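Local atomic coordinates of copper induced nitroreductase D (Lactococcus lactis, PDB entry 2WQF), a protein that binds flavin mononucleotide and is a copper-induced nitroreductase involved in defence against oxidative stress. Residues L146-I157 / L173-I182; T45-Q56 / K93-D104. All blocks are in the same frame, centred on the assembly; numbering follows the deposited sequence.

Contact 1: residues L146-I157 / L173-I182; sequences LGANLQHYNPLI and LRGQLVFGSI. With FMN (flavin mononucleotide), chain B.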
loop_
_atom_site.group_PDB
_atom_site.type_symbol
_atom_site.label_atom_id
_atom_site.label_comp_id
_atom_site.label_asym_id
_atom_site.label_seq_id
_atom_site.Cartn_x
_atom_site.Cartn_y
_atom_site.Cartn_z
ATOM N N LEU A 146 5.609 1.200 -19.430
ATOM C CA LEU A 146 6.891 1.466 -18.781
ATOM C C LEU A 146 7.130 0.500 -17.645
ATOM O O LEU A 146 6.205 0.088 -16.971
ATOM C CB LEU A 146 6.938 2.895 -18.260
ATOM C CG LEU A 146 6.820 3.982 -19.327
ATOM C CD1 LEU A 146 6.926 5.386 -18.742
ATOM C CD2 LEU A 146 7.845 3.774 -20.429
ATOM N N GLY A 147 8.375 0.133 -17.432
ATOM C CA GLY A 147 8.720 -0.727 -16.316
ATOM C C GLY A 147 9.285 0.081 -15.174
ATOM O O GLY A 147 9.630 1.258 -15.316
ATOM N N ALA A 148 9.386 -0.554 -14.026
ATOM C CA ALA A 148 9.950 0.097 -12.852
ATOM C C ALA A 148 10.429 -0.935 -11.859
ATOM O O ALA A 148 10.029 -2.109 -11.909
ATOM C CB ALA A 148 8.908 1.034 -12.173
ATOM N N ASN A 149 11.273 -0.484 -10.928
ATOM C CA ASN A 149 11.697 -1.291 -9.781
ATOM C C ASN A 149 11.821 -0.370 -8.570
ATOM O O ASN A 149 12.025 0.834 -8.712
ATOM C CB ASN A 149 12.974 -2.088 -10.103
ATOM C CG ASN A 149 14.173 -1.194 -10.368
ATOM O OD1 ASN A 149 14.769 -0.667 -9.457
ATOM N ND2 ASN A 149 14.507 -1.014 -11.615
ATOM N N LEU A 150 11.619 -0.934 -7.393
ATOM C CA LEU A 150 11.549 -0.175 -6.166
ATOM C C LEU A 150 12.775 -0.437 -5.285
ATOM O O LEU A 150 13.014 -1.561 -4.859
ATOM C CB LEU A 150 10.264 -0.543 -5.397
ATOM C CG LEU A 150 10.010 0.244 -4.111
ATOM C CD1 LEU A 150 9.768 1.701 -4.405
ATOM C CD2 LEU A 150 8.841 -0.367 -3.350
ATOM N N GLN A 151 13.534 0.624 -5.028
ATOM C CA GLN A 151 14.754 0.571 -4.258
ATOM C C GLN A 151 14.622 1.305 -2.939
ATOM O O GLN A 151 13.717 2.135 -2.739
ATOM C CB GLN A 151 15.924 1.150 -5.052
ATOM C CG GLN A 151 16.215 0.447 -6.359
ATOM C CD GLN A 151 16.317 -1.053 -6.181
ATOM O OE1 GLN A 151 16.954 -1.526 -5.249
ATOM N NE2 GLN A 151 15.662 -1.803 -7.052
ATOM N N HIS A 152 15.559 0.995 -2.038
ATOM C CA HIS A 152 15.608 1.546 -0.698
ATOM C C HIS A 152 17.026 1.924 -0.284
ATOM O O HIS A 152 17.692 1.210 0.453
ATOM C CB HIS A 152 14.963 0.574 0.287
ATOM C CG HIS A 152 13.513 0.353 0.001
ATOM N ND1 HIS A 152 13.062 -0.665 -0.812
ATOM C CD2 HIS A 152 12.417 1.075 0.348
ATOM C CE1 HIS A 152 11.744 -0.588 -0.910
ATOM N NE2 HIS A 152 11.332 0.476 -0.237
ATOM N N TYR A 153 17.475 3.075 -0.779
ATOM C CA TYR A 153 18.775 3.640 -0.395
ATOM C C TYR A 153 18.605 4.705 0.690
ATOM O O TYR A 153 19.564 5.356 1.077
ATOM C CB TYR A 153 19.492 4.185 -1.632
ATOM C CG TYR A 153 19.974 3.063 -2.517
ATOM C CD1 TYR A 153 21.069 2.293 -2.148
ATOM C CD2 TYR A 153 19.320 2.756 -3.695
ATOM C CE1 TYR A 153 21.507 1.253 -2.938
ATOM C CE2 TYR A 153 19.752 1.725 -4.500
ATOM C CZ TYR A 153 20.841 0.969 -4.115
ATOM O OH TYR A 153 21.273 -0.065 -4.923
ATOM N N ASN A 154 17.371 4.862 1.179
ATOM C CA ASN A 154 17.102 5.555 2.434
ATOM C C ASN A 154 17.526 4.638 3.592
ATOM O O ASN A 154 17.352 3.402 3.482
ATOM C CB ASN A 154 15.610 5.892 2.535
ATOM C CG ASN A 154 14.724 4.683 2.277
ATOM O OD1 ASN A 154 14.654 4.192 1.157
ATOM N ND2 ASN A 154 14.109 4.153 3.321
ATOM N N PRO A 155 18.064 5.211 4.696
ATOM C CA PRO A 155 18.249 6.648 4.944
ATOM C C PRO A 155 19.582 7.205 4.460
ATOM O O PRO A 155 19.854 8.359 4.720
ATOM C CB PRO A 155 18.232 6.747 6.477
ATOM C CG PRO A 155 18.286 5.362 7.003
ATOM C CD PRO A 155 18.474 4.413 5.869
ATOM N N LEU A 156 20.384 6.404 3.770
ATOM C CA LEU A 156 21.745 6.792 3.402
ATOM C C LEU A 156 21.788 8.081 2.590
ATOM O O LEU A 156 22.654 8.934 2.808
ATOM C CB LEU A 156 22.408 5.657 2.616
ATOM C CG LEU A 156 23.118 4.561 3.412
ATOM C CD1 LEU A 156 22.209 3.960 4.482
ATOM C CD2 LEU A 156 23.622 3.488 2.454
ATOM N N ILE A 157 20.850 8.222 1.649
ATOM C CA ILE A 157 20.866 9.343 0.706
ATOM C C ILE A 157 19.974 10.501 1.104
ATOM O O ILE A 157 19.926 11.502 0.398
ATOM C CB ILE A 157 20.467 8.893 -0.710
ATOM C CG1 ILE A 157 19.016 8.416 -0.740
ATOM C CG2 ILE A 157 21.404 7.772 -1.180
ATOM C CD1 ILE A 157 18.534 8.111 -2.142
ATOM N N LEU A 173 12.115 10.180 3.564
ATOM C CA LEU A 173 12.238 9.340 2.378
ATOM C C LEU A 173 11.894 7.898 2.707
ATOM O O LEU A 173 12.409 7.349 3.678
ATOM C CB LEU A 173 13.680 9.437 1.835
ATOM C CG LEU A 173 13.952 8.674 0.531
ATOM C CD1 LEU A 173 13.026 9.088 -0.606
ATOM C CD2 LEU A 173 15.416 8.927 0.126
ATOM N N ARG A 174 11.054 7.274 1.884
ATOM C CA ARG A 174 10.640 5.879 2.091
ATOM C C ARG A 174 11.022 4.886 0.989
ATOM O O ARG A 174 11.142 3.692 1.247
ATOM C CB ARG A 174 9.125 5.782 2.267
ATOM C CG ARG A 174 8.524 6.726 3.264
ATOM C CD ARG A 174 9.216 6.719 4.597
ATOM N NE ARG A 174 9.203 5.439 5.300
ATOM C CZ ARG A 174 10.276 4.845 5.841
ATOM N NH1 ARG A 174 11.508 5.315 5.646
ATOM N NH2 ARG A 174 10.142 3.744 6.562
ATOM N N GLY A 175 11.223 5.340 -0.230
ATOM C CA GLY A 175 11.399 4.430 -1.347
ATOM C C GLY A 175 11.759 5.209 -2.605
ATOM O O GLY A 175 11.458 6.399 -2.706
ATOM N N GLN A 176 12.410 4.546 -3.553
ATOM C CA GLN A 176 12.783 5.158 -4.823
ATOM C C GLN A 176 12.373 4.251 -5.960
ATOM O O GLN A 176 12.918 3.163 -6.151
ATOM C CB GLN A 176 14.282 5.453 -4.892
ATOM C CG GLN A 176 14.774 6.312 -3.747
ATOM C CD GLN A 176 15.172 5.481 -2.541
ATOM O OE1 GLN A 176 15.991 4.578 -2.653
ATOM N NE2 GLN A 176 14.611 5.795 -1.390
ATOM N N LEU A 177 11.402 4.711 -6.731
ATOM C CA LEU A 177 10.866 3.922 -7.826
ATOM C C LEU A 177 11.557 4.362 -9.122
ATOM O O LEU A 177 11.317 5.446 -9.635
ATOM C CB LEU A 177 9.355 4.071 -7.908
ATOM C CG LEU A 177 8.659 3.140 -8.885
ATOM C CD1 LEU A 177 8.655 1.679 -8.425
ATOM C CD2 LEU A 177 7.211 3.626 -9.126
ATOM N N VAL A 178 12.477 3.526 -9.590
ATOM C CA VAL A 178 13.236 3.726 -10.813
ATOM C C VAL A 178 12.383 3.229 -11.976
ATOM O O VAL A 178 11.825 2.135 -11.914
ATOM C CB VAL A 178 14.549 2.940 -10.756
ATOM C CG1 VAL A 178 15.367 3.164 -12.000
ATOM C CG2 VAL A 178 15.357 3.379 -9.552
ATOM N N PHE A 179 12.231 4.052 -13.017
ATOM C CA PHE A 179 11.310 3.737 -14.106
ATOM C C PHE A 179 11.855 4.116 -15.463
ATOM O O PHE A 179 12.725 4.979 -15.604
ATOM C CB PHE A 179 9.933 4.373 -13.870
ATOM C CG PHE A 179 9.887 5.861 -14.114
ATOM C CD1 PHE A 179 9.457 6.345 -15.336
ATOM C CD2 PHE A 179 10.313 6.758 -13.140
ATOM C CE1 PHE A 179 9.405 7.716 -15.572
ATOM C CE2 PHE A 179 10.288 8.139 -13.376
ATOM C CZ PHE A 179 9.843 8.602 -14.601
ATOM N N GLY A 180 11.360 3.428 -16.477
ATOM C CA GLY A 180 11.784 3.693 -17.842
ATOM C C GLY A 180 11.217 2.712 -18.829
ATOM O O GLY A 180 10.290 1.973 -18.525
ATOM N N SER A 181 11.759 2.721 -20.036
ATOM C CA SER A 181 11.329 1.768 -21.031
ATOM C C SER A 181 11.811 0.368 -20.672
ATOM O O SER A 181 12.892 0.197 -20.121
ATOM C CB SER A 181 11.840 2.169 -22.399
ATOM O OG SER A 181 13.248 2.364 -22.405
ATOM N N ILE A 182 10.981 -0.626 -20.983
ATOM C CA ILE A 182 11.321 -2.010 -20.684
ATOM C C ILE A 182 12.297 -2.550 -21.719
ATOM O O ILE A 182 11.993 -2.588 -22.899
ATOM C CB ILE A 182 10.061 -2.882 -20.668
ATOM C CG1 ILE A 182 9.097 -2.365 -19.599
ATOM C CG2 ILE A 182 10.425 -4.354 -20.434
ATOM C CD1 ILE A 182 7.741 -3.103 -19.530
HETATM N N1 FMN B . 13.040 -4.757 -5.008
HETATM C C2 FMN B . 14.431 -4.291 -5.081
HETATM O O2 FMN B . 15.109 -4.556 -6.048
HETATM N N3 FMN B . 14.977 -3.592 -3.955
HETATM C C4 FMN B . 14.242 -3.303 -2.821
HETATM O O4 FMN B . 14.730 -2.631 -1.955
HETATM C C4A FMN B . 12.861 -3.789 -2.739
HETATM N N5 FMN B . 12.107 -3.610 -1.706
HETATM C C5A FMN B . 10.627 -3.792 -1.856
HETATM C C6 FMN B . 9.726 -3.234 -0.795
HETATM C C7 FMN B . 8.405 -3.300 -0.900
HETATM C C7M FMN B . 7.547 -2.749 0.218
HETATM C C8 FMN B . 7.809 -3.933 -2.139
HETATM C C8M FMN B . 6.300 -3.956 -2.315
HETATM C C9 FMN B . 8.594 -4.463 -3.084
HETATM C C9A FMN B . 10.094 -4.387 -2.955
HETATM N N10 FMN B . 10.983 -4.948 -3.923
HETATM C C10 FMN B . 12.314 -4.525 -3.922
HETATM C "C1'" FMN B . 10.480 -5.665 -5.086
HETATM C "C2'" FMN B . 9.941 -7.035 -4.687
HETATM O "O2'" FMN B . 11.019 -7.893 -4.418
HETATM C "C3'" FMN B . 9.055 -7.537 -5.830
HETATM O "O3'" FMN B . 7.942 -6.665 -5.848
HETATM C "C4'" FMN B . 8.571 -8.973 -5.561
HETATM O "O4'" FMN B . 9.660 -9.880 -5.654
HETATM C "C5'" FMN B . 7.470 -9.401 -6.528
HETATM O "O5'" FMN B . 7.959 -9.287 -7.857
HETATM P P FMN B . 7.204 -8.305 -8.919
HETATM O O1P FMN B . 5.769 -8.646 -8.966
HETATM O O2P FMN B . 7.420 -6.819 -8.440
HETATM O O3P FMN B . 7.935 -8.565 -10.307
HETATM O O HOH W 1 14.674 5.176 6.042
#
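Gln176 joins its strand to Tyr153 and Asn154 in the loop after the neighbouring one. With CG anti to the carbonyl carbon (chi1 -55°), a bend at chi2 brings its amide up to both: Gln176 OE1 takes the N-H of Tyr153 on an in-plane lone pair at 2.8 Å, while Gln176 NE2 donates to Asn154 OD1 at 3.0 Å. With an alanine in place of Gln176, the Tyr153 N-H would probably lose its acceptor and Asn154 OD1 this donor, leaving the Asn154 amide less firmly held. The tightly packed part is the buried antiparallel ladder: paired backbone bonds join Gly147 to Gly180, Asn149 to Val178 and Gln151 to Gln176, and Ala148 CB rests 3.8 Å from Leu177 CD1. Looser is the partly exposed end, where Asn154 ND2 and Arg174 NH1 share a water; Arg174 also forms a salt bridge with Glu127. Gln151 NE2 donates to FMN O2 at 3.0 Å and to Asn149 OD1, and His152 ND1 points almost straight at FMN O4 (2.8 Å, 176°). The end of strand 146-151 and the first loop residue after it thus meet the flavin's pyrimidine edge and form one wall of the FMN site in this nitroreductase-family fold.

Contact 2: residues T45-Q56 / K93-D104; sequences TGRLLILTGDAQ and KAAFGTILFFED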
loop_
_atom_site.group_PDB
_atom_site.type_symbol
_atom_site.label_atom_id
_atom_site.label_comp_id
_atom_site.label_asym_id
_atom_site.label_seq_id
_atom_site.Cartn_x
_atom_site.Cartn_y
_atom_site.Cartn_z
ATOM N N THR A 45 -0.421 12.209 3.155
ATOM C CA THR A 45 0.906 12.463 3.688
ATOM C C THR A 45 2.046 12.209 2.705
ATOM O O THR A 45 3.185 12.570 2.974
ATOM C CB THR A 45 1.122 11.621 4.936
ATOM O OG1 THR A 45 0.646 10.304 4.688
ATOM C CG2 THR A 45 0.343 12.181 6.104
ATOM N N GLY A 46 1.739 11.606 1.555
ATOM C CA GLY A 46 2.759 11.278 0.570
ATOM C C GLY A 46 3.290 12.521 -0.130
ATOM O O GLY A 46 2.527 13.448 -0.444
ATOM N N ARG A 47 4.595 12.539 -0.379
ATOM C CA ARG A 47 5.246 13.618 -1.114
ATOM C C ARG A 47 6.159 12.964 -2.143
ATOM O O ARG A 47 6.789 11.956 -1.838
ATOM C CB ARG A 47 6.105 14.482 -0.190
ATOM C CG ARG A 47 5.360 15.066 1.028
ATOM C CD ARG A 47 4.421 16.224 0.629
ATOM N NE ARG A 47 3.665 16.750 1.763
ATOM C CZ ARG A 47 2.426 16.383 2.099
ATOM N NH1 ARG A 47 1.755 15.487 1.386
ATOM N NH2 ARG A 47 1.852 16.929 3.168
ATOM N N LEU A 48 6.248 13.524 -3.348
ATOM C CA LEU A 48 7.076 12.947 -4.400
ATOM C C LEU A 48 8.071 13.958 -4.946
ATOM O O LEU A 48 7.732 15.131 -5.171
ATOM C CB LEU A 48 6.240 12.474 -5.579
ATOM C CG LEU A 48 5.547 11.124 -5.461
ATOM C CD1 LEU A 48 4.525 11.078 -4.352
ATOM C CD2 LEU A 48 4.884 10.808 -6.803
ATOM N N LEU A 49 9.284 13.474 -5.172
ATOM C CA LEU A 49 10.266 14.145 -5.994
ATOM C C LEU A 49 10.491 13.277 -7.232
ATOM O O LEU A 49 10.912 12.125 -7.122
ATOM C CB LEU A 49 11.566 14.321 -5.216
ATOM C CG LEU A 49 12.739 14.901 -5.997
ATOM C CD1 LEU A 49 12.433 16.316 -6.481
ATOM C CD2 LEU A 49 13.986 14.870 -5.108
ATOM N N ILE A 50 10.168 13.823 -8.404
ATOM C CA ILE A 50 10.240 13.098 -9.670
ATOM C C ILE A 50 11.415 13.638 -10.466
ATOM O O ILE A 50 11.415 14.808 -10.841
ATOM C CB ILE A 50 8.952 13.257 -10.480
ATOM C CG1 ILE A 50 7.748 12.753 -9.676
ATOM C CG2 ILE A 50 9.042 12.550 -11.827
ATOM C CD1 ILE A 50 6.380 13.222 -10.226
ATOM N N LEU A 51 12.422 12.794 -10.676
ATOM C CA LEU A 51 13.648 13.200 -11.344
ATOM C C LEU A 51 13.786 12.528 -12.703
ATOM O O LEU A 51 13.640 11.305 -12.816
ATOM C CB LEU A 51 14.858 12.788 -10.493
ATOM C CG LEU A 51 14.870 13.314 -9.052
ATOM C CD1 LEU A 51 16.143 12.838 -8.398
ATOM C CD2 LEU A 51 14.729 14.837 -8.978
ATOM N N THR A 52 14.116 13.321 -13.715
ATOM C CA THR A 52 14.420 12.815 -15.046
ATOM C C THR A 52 15.652 13.549 -15.568
ATOM O O THR A 52 16.157 14.472 -14.926
ATOM C CB THR A 52 13.234 12.954 -16.028
ATOM O OG1 THR A 52 12.973 14.330 -16.296
ATOM C CG2 THR A 52 11.987 12.278 -15.467
ATOM N N GLY A 53 16.163 13.117 -16.717
ATOM C CA GLY A 53 17.244 13.842 -17.371
ATOM C C GLY A 53 18.468 14.021 -16.501
ATOM O O GLY A 53 18.953 13.071 -15.872
ATOM N N ASP A 54 18.980 15.243 -16.473
ATOM C CA ASP A 54 20.182 15.560 -15.706
ATOM C C ASP A 54 20.027 15.243 -14.225
ATOM O O ASP A 54 20.976 14.837 -13.585
ATOM C CB ASP A 54 20.548 17.039 -15.840
ATOM C CG ASP A 54 21.130 17.389 -17.187
ATOM O OD1 ASP A 54 21.210 16.517 -18.065
ATOM O OD2 ASP A 54 21.508 18.561 -17.361
ATOM N N ALA A 55 18.820 15.430 -13.681
ATOM C CA ALA A 55 18.582 15.166 -12.269
ATOM C C ALA A 55 18.670 13.668 -11.980
ATOM O O ALA A 55 19.158 13.248 -10.927
ATOM C CB ALA A 55 17.215 15.735 -11.840
ATOM N N GLN A 56 18.203 12.862 -12.926
ATOM C CA GLN A 56 18.286 11.412 -12.818
ATOM C C GLN A 56 19.775 10.980 -12.805
ATOM O O GLN A 56 20.202 10.177 -11.978
ATOM C CB GLN A 56 17.531 10.793 -13.993
ATOM C CG GLN A 56 17.876 9.349 -14.355
ATOM C CD GLN A 56 17.457 8.338 -13.315
ATOM O OE1 GLN A 56 16.838 8.682 -12.302
ATOM N NE2 GLN A 56 17.788 7.068 -13.565
ATOM N N LYS A 93 20.818 4.157 -13.048
ATOM C CA LYS A 93 21.076 5.411 -13.775
ATOM C C LYS A 93 20.541 5.382 -15.206
ATOM O O LYS A 93 19.992 6.376 -15.679
ATOM C CB LYS A 93 22.578 5.738 -13.798
ATOM C CG LYS A 93 22.876 7.066 -14.474
ATOM C CD LYS A 93 24.366 7.409 -14.489
ATOM C CE LYS A 93 24.720 8.105 -15.785
ATOM N NZ LYS A 93 26.171 8.348 -15.937
ATOM N N ALA A 94 20.723 4.248 -15.890
ATOM C CA ALA A 94 20.315 4.098 -17.275
ATOM C C ALA A 94 18.811 4.279 -17.509
ATOM O O ALA A 94 18.382 4.497 -18.647
ATOM C CB ALA A 94 20.768 2.739 -17.795
ATOM N N ALA A 95 18.013 4.190 -16.444
ATOM C CA ALA A 95 16.569 4.381 -16.532
ATOM C C ALA A 95 16.228 5.828 -16.907
ATOM O O ALA A 95 17.071 6.716 -16.844
ATOM C CB ALA A 95 15.920 4.008 -15.201
ATOM N N PHE A 96 14.977 6.064 -17.262
ATOM C CA PHE A 96 14.519 7.417 -17.619
ATOM C C PHE A 96 14.438 8.343 -16.410
ATOM O O PHE A 96 14.717 9.530 -16.498
ATOM C CB PHE A 96 13.140 7.342 -18.285
ATOM C CG PHE A 96 12.644 8.657 -18.796
ATOM C CD1 PHE A 96 13.099 9.166 -19.994
ATOM C CD2 PHE A 96 11.668 9.356 -18.108
ATOM C CE1 PHE A 96 12.642 10.366 -20.490
ATOM C CE2 PHE A 96 11.212 10.558 -18.591
ATOM C CZ PHE A 96 11.694 11.056 -19.787
ATOM N N GLY A 97 14.028 7.801 -15.268
ATOM C CA GLY A 97 13.855 8.633 -14.094
ATOM C C GLY A 97 13.731 7.847 -12.813
ATOM O O GLY A 97 13.710 6.605 -12.819
ATOM N N THR A 98 13.604 8.590 -11.717
ATOM C CA THR A 98 13.437 8.025 -10.373
ATOM C C THR A 98 12.371 8.857 -9.659
ATOM O O THR A 98 12.429 10.089 -9.634
ATOM C CB THR A 98 14.743 7.992 -9.540
ATOM O OG1 THR A 98 15.749 7.277 -10.262
ATOM C CG2 THR A 98 14.542 7.289 -8.235
ATOM N N ILE A 99 11.394 8.178 -9.074
ATOM C CA ILE A 99 10.382 8.825 -8.255
ATOM C C ILE A 99 10.692 8.526 -6.795
ATOM O O ILE A 99 10.633 7.371 -6.369
ATOM C CB ILE A 99 8.982 8.331 -8.605
ATOM C CG1 ILE A 99 8.693 8.506 -10.103
ATOM C CG2 ILE A 99 7.912 9.014 -7.722
ATOM C CD1 ILE A 99 7.598 7.571 -10.630
ATOM N N LEU A 100 11.055 9.558 -6.042
ATOM C CA LEU A 100 11.350 9.416 -4.615
ATOM C C LEU A 100 10.101 9.726 -3.815
ATOM O O LEU A 100 9.500 10.786 -3.950
ATOM C CB LEU A 100 12.508 10.313 -4.192
ATOM C CG LEU A 100 13.856 9.961 -4.867
ATOM C CD1 LEU A 100 14.006 10.643 -6.205
ATOM C CD2 LEU A 100 15.021 10.344 -3.958
ATOM N N PHE A 101 9.674 8.724 -3.054
ATOM C CA PHE A 101 8.496 8.787 -2.209
ATOM C C PHE A 101 8.864 9.121 -0.792
ATOM O O PHE A 101 9.699 8.451 -0.211
ATOM C CB PHE A 101 7.777 7.438 -2.236
ATOM C CG PHE A 101 7.081 7.146 -3.547
ATOM C CD1 PHE A 101 5.769 7.552 -3.776
ATOM C CD2 PHE A 101 7.758 6.481 -4.560
ATOM C CE1 PHE A 101 5.149 7.259 -4.967
ATOM C CE2 PHE A 101 7.140 6.170 -5.738
ATOM C CZ PHE A 101 5.840 6.568 -5.959
ATOM N N PHE A 102 8.203 10.144 -0.240
ATOM C CA PHE A 102 8.420 10.590 1.125
ATOM C C PHE A 102 7.073 10.601 1.854
ATOM O O PHE A 102 6.010 10.649 1.230
ATOM C CB PHE A 102 8.990 12.019 1.196
ATOM C CG PHE A 102 10.224 12.268 0.365
ATOM C CD1 PHE A 102 11.455 12.477 0.972
ATOM C CD2 PHE A 102 10.137 12.382 -1.009
ATOM C CE1 PHE A 102 12.607 12.751 0.199
ATOM C CE2 PHE A 102 11.263 12.631 -1.779
ATOM C CZ PHE A 102 12.492 12.847 -1.180
ATOM N N GLU A 103 7.126 10.583 3.184
ATOM C CA GLU A 103 5.950 10.797 4.019
ATOM C C GLU A 103 6.204 12.051 4.846
ATOM O O GLU A 103 7.266 12.186 5.487
ATOM C CB GLU A 103 5.703 9.598 4.935
ATOM C CG GLU A 103 5.142 8.389 4.183
ATOM C CD GLU A 103 3.720 8.656 3.673
ATOM O OE1 GLU A 103 2.884 9.105 4.492
ATOM O OE2 GLU A 103 3.442 8.438 2.454
ATOM N N ASP A 104 5.244 12.964 4.852
ATOM C CA ASP A 104 5.395 14.231 5.555
ATOM C C ASP A 104 5.154 14.068 7.072
ATOM O O ASP A 104 4.023 13.928 7.551
ATOM C CB ASP A 104 4.448 15.258 4.947
ATOM C CG ASP A 104 4.706 16.660 5.462
ATOM O OD1 ASP A 104 5.309 16.820 6.540
ATOM O OD2 ASP A 104 4.292 17.606 4.790
HETATM O O HOH W 2 15.907 10.808 -18.417
#
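Arg47 lays its guanidinium over Asp104, whose CB sits beneath one face, towards the rim. The carboxylate plane stands nearly perpendicular to the guanidinium (89°), and Asp104 OD2 receives Arg47 NH2 at 3.0 Å and Arg47 NE at 3.2 Å; both bonds are bent and weak, though they form a salt bridge. Asp104 points OD2 this way with CG anti to its N (chi1 -170°), while OD1 caps the N-H of Ala106 at the start of helix 105-114 and meets Ser170. Arg47 NH1 is held by Gly46 O and Gln44 O, which limits how far the group can turn. Nearby, Thr45 OG1 donates to the syn lone pair of Glu103 OE1, an oxygen that also bonds Ser126. The strands between run antiparallel, joined by paired backbone bonds from Arg47 with Phe102 to Leu51 with Thr98. On one face Leu48 lies alongside Ile99 and Phe101, its CD2 3.6 Å from Ile99 CG2; on the other, Leu49 CB meets the edge of the Phe102 ring at CE2 (3.8 Å), and Leu51 CD1 packs on Leu100 CD1. At the far end Gln56 reaches from the first turn of helix 53-73 to strand 97-104 and the end of helix 88-93: its OE1 accepts Thr98 OG1 on a lone pair at 2.7 Å, and NE2 donates to Lys93 O. Trp60 shares the Thr98 hydroxyl. Leu48 to Leu51 also pair in parallel with a strand of the second subunit, making this antiparallel ladder part of a sheet that continues across the dimer interface.

Two sheet contacts following one another along the chain show how local pairings build a larger layer. From the N terminus, contact 2 comes first: strand 46-52 runs into helix 53-73, and the chain passes through helix 88-93 before strand 97-104 closes the loop. Helices 105-114 and 121-143 then lead to contact 1, a shorter loop in which helix 158-164 lies between strands 146-151 and 171-182. Neither loop encloses or crosses the other. Their join is lateral: strands 97-104 and 171-182 are neighbours, with Leu177 O 2.8 Å from Ile99 N. The common sheet thereby connects the dimer-facing strand of contact 2 with the flavin-facing strand of contact 1.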